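Local coordinates for protein alpha-glucosidase (Pseudoalteromonas sp. K8, PDB 5HQA) that hydrolyses alpha-glucosidic linkages as a calcium-containing family 97 glycoside hydrolase whose activation involves chloride, at residues A[423-426]-A[427-430]. Residues are numbered along the deposited sequence; the frame is centred on the assembly and turned at random.
Sequences VKLA and AKHK
His429 ND1 donates to Leu425 O across the last turn of helix 413-428, and the bond shows how a side chain can take over a carbonyl that the helix is about to abandon. His429 ND1 lies 2.9 Å from Leu425 O, and the bond is moderately straight (156° at the hydrogen). The oxygen lies almost in the imidazole plane, yet the donor stands above the carbonyl plane, off either lone pair. With CG of His429 beside its own backbone N (chi1 -60°), the ring reaches back along the helix to this oxygen. The same pose sets His429 CE1 3.8 Å from Leu425 CD1, an oblique apolar contact that flanks the polar one. Lys428 N divides its N-H between Leu425 O and Lys424 O, weakly to each. His429 N has shifted to Ala426 O, 2.9 Å away, instead of the i-4 carbonyl Leu425 O, which the ring's ND1 takes.

Lys424 O is served from outside the helix by a water that donates to it at 2.8 Å and accepts from Lys428 NZ. The ammonium group comes round to that water because the otherwise extended lysine chain bends at its last torsion (chi4 55°). Ala427 N makes a regular i to i-4 helix bond to Val423 O, 3.0 Å long, and Asn450 ND2 donates to the same oxygen. The helix then closes in a Schellman motif: Lys430, at positive phi, is the C-prime residue, and its N bonds to Ala427 O at 3.0 Å, while Ile431 N turns back to Ala426 O.

This helix end leads into strand 432-435 of the TIM barrel, and Leu425 and Ala426 pack on Phe374 of helix 363-379. The terminal carbonyls are thus divided: Leu425 O takes the imidazole, Lys424 O the water, Ala426 O and Ala427 O the turn amides; the ND1 bond implies a proton on that nitrogen and restricts ring rotation.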
ATOM      1  N   VAL A 423       2.770 -14.361   6.917  1.00 13.25           N
ATOM      2  CA  VAL A 423       1.382 -13.958   7.149  1.00 14.40           C
ATOM      3  C   VAL A 423       0.514 -15.163   7.500  1.00 15.04           C
ATOM      4  O   VAL A 423      -0.313 -15.109   8.419  1.00 14.53           O
ATOM      5  CB  VAL A 423       0.847 -13.210   5.911  1.00 15.64           C
ATOM      6  CG1 VAL A 423      -0.665 -13.030   5.986  1.00 16.33           C
ATOM      7  CG2 VAL A 423       1.563 -11.858   5.761  1.00 13.35           C
ATOM      8  N   LYS A 424       0.683 -16.270   6.775  1.00 15.26           N
ATOM      9  CA  LYS A 424      -0.134 -17.449   7.042  1.00 16.65           C
ATOM     10  C   LYS A 424       0.203 -18.063   8.394  1.00 18.50           C
ATOM     11  O   LYS A 424      -0.693 -18.517   9.119  1.00 19.87           O
ATOM     12  CB  LYS A 424       0.058 -18.483   5.936  1.00 16.96           C
ATOM     13  CG  LYS A 424      -0.630 -18.173   4.622  1.00 17.95           C
ATOM     14  CD  LYS A 424      -0.145 -19.183   3.600  1.00 24.89           C
ATOM     15  CE  LYS A 424      -1.092 -19.357   2.449  1.00 33.72           C
ATOM     16  NZ  LYS A 424      -0.518 -20.330   1.473  1.00 36.93           N
ATOM     17  N   LEU A 425       1.488 -18.116   8.741  1.00 16.94           N
ATOM     18  CA  LEU A 425       1.860 -18.620  10.059  1.00 16.93           C
ATOM     19  C   LEU A 425       1.336 -17.705  11.162  1.00 18.57           C
ATOM     20  O   LEU A 425       0.824 -18.182  12.184  1.00 20.17           O
ATOM     21  CB  LEU A 425       3.378 -18.776  10.159  1.00 15.10           C
ATOM     22  CG  LEU A 425       3.884 -19.380  11.469  1.00 20.36           C
ATOM     23  CD1 LEU A 425       3.276 -20.753  11.684  1.00 24.27           C
ATOM     24  CD2 LEU A 425       5.398 -19.470  11.459  1.00 23.40           C
ATOM     25  N   ALA A 426       1.434 -16.385  10.964  1.00 16.60           N
ATOM     26  CA  ALA A 426       0.875 -15.449  11.936  1.00 15.85           C
ATOM     27  C   ALA A 426      -0.617 -15.685  12.138  1.00 17.09           C
ATOM     28  O   ALA A 426      -1.117 -15.631  13.271  1.00 17.41           O
ATOM     29  CB  ALA A 426       1.133 -14.010  11.489  1.00 15.07           C
ATOM     30  N   ALA A 427      -1.345 -15.961  11.052  1.00 17.10           N
ATOM     31  CA  ALA A 427      -2.783 -16.177  11.157  1.00 17.69           C
ATOM     32  C   ALA A 427      -3.112 -17.382  12.027  1.00 21.91           C
ATOM     33  O   ALA A 427      -4.136 -17.381  12.719  1.00 22.69           O
ATOM     34  CB  ALA A 427      -3.397 -16.345   9.769  1.00 15.13           C
ATOM     35  N   LYS A 428      -2.266 -18.415  12.018  1.00 20.91           N
ATOM     36  CA  LYS A 428      -2.509 -19.549  12.906  1.00 22.91           C
ATOM     37  C   LYS A 428      -2.412 -19.162  14.375  1.00 23.84           C
ATOM     38  O   LYS A 428      -2.941 -19.884  15.226  1.00 24.94           O
ATOM     39  CB  LYS A 428      -1.527 -20.682  12.616  1.00 25.53           C
ATOM     40  CG  LYS A 428      -1.694 -21.310  11.247  1.00 31.56           C
ATOM     41  CD  LYS A 428      -0.693 -22.437  11.041  1.00 38.23           C
ATOM     42  CE  LYS A 428      -0.987 -23.211   9.766  1.00 44.48           C
ATOM     43  NZ  LYS A 428      -1.046 -22.326   8.567  1.00 49.12           N
ATOM     44  N   HIS A 429      -1.743 -18.051  14.691  1.00 21.88           N
ATOM     45  CA  HIS A 429      -1.634 -17.535  16.053  1.00 23.54           C
ATOM     46  C   HIS A 429      -2.593 -16.382  16.321  1.00 23.10           C
ATOM     47  O   HIS A 429      -2.485 -15.728  17.365  1.00 23.59           O
ATOM     48  CB  HIS A 429      -0.194 -17.091  16.325  1.00 22.67           C
ATOM     49  CG  HIS A 429       0.802 -18.196  16.195  1.00 22.94           C
ATOM     50  ND1 HIS A 429       1.305 -18.605  14.979  1.00 22.49           N
ATOM     51  CD2 HIS A 429       1.370 -19.000  17.127  1.00 24.36           C
ATOM     52  CE1 HIS A 429       2.148 -19.604  15.168  1.00 25.11           C
ATOM     53  NE2 HIS A 429       2.210 -19.859  16.462  1.00 25.98           N
ATOM     54  N   LYS A 430      -3.526 -16.129  15.400  1.00 20.15           N
ATOM     55  CA  LYS A 430      -4.420 -14.968  15.447  1.00 17.58           C
ATOM     56  C   LYS A 430      -3.630 -13.665  15.573  1.00 20.19           C
ATOM     57  O   LYS A 430      -3.986 -12.762  16.337  1.00 19.97           O
ATOM     58  CB  LYS A 430      -5.462 -15.114  16.556  1.00 18.12           C
ATOM     59  CG  LYS A 430      -6.458 -16.244  16.254  1.00 22.66           C
ATOM     60  CD  LYS A 430      -7.558 -16.354  17.305  1.00 32.98           C
ATOM     61  CE  LYS A 430      -8.473 -17.555  17.035  1.00 36.34           C
ATOM     62  NZ  LYS A 430      -8.577 -17.835  15.577  0.54 38.33           N
TER
HETATM   63  O   HOH W   1      -2.895 -19.794   8.046  1.00 23.95           O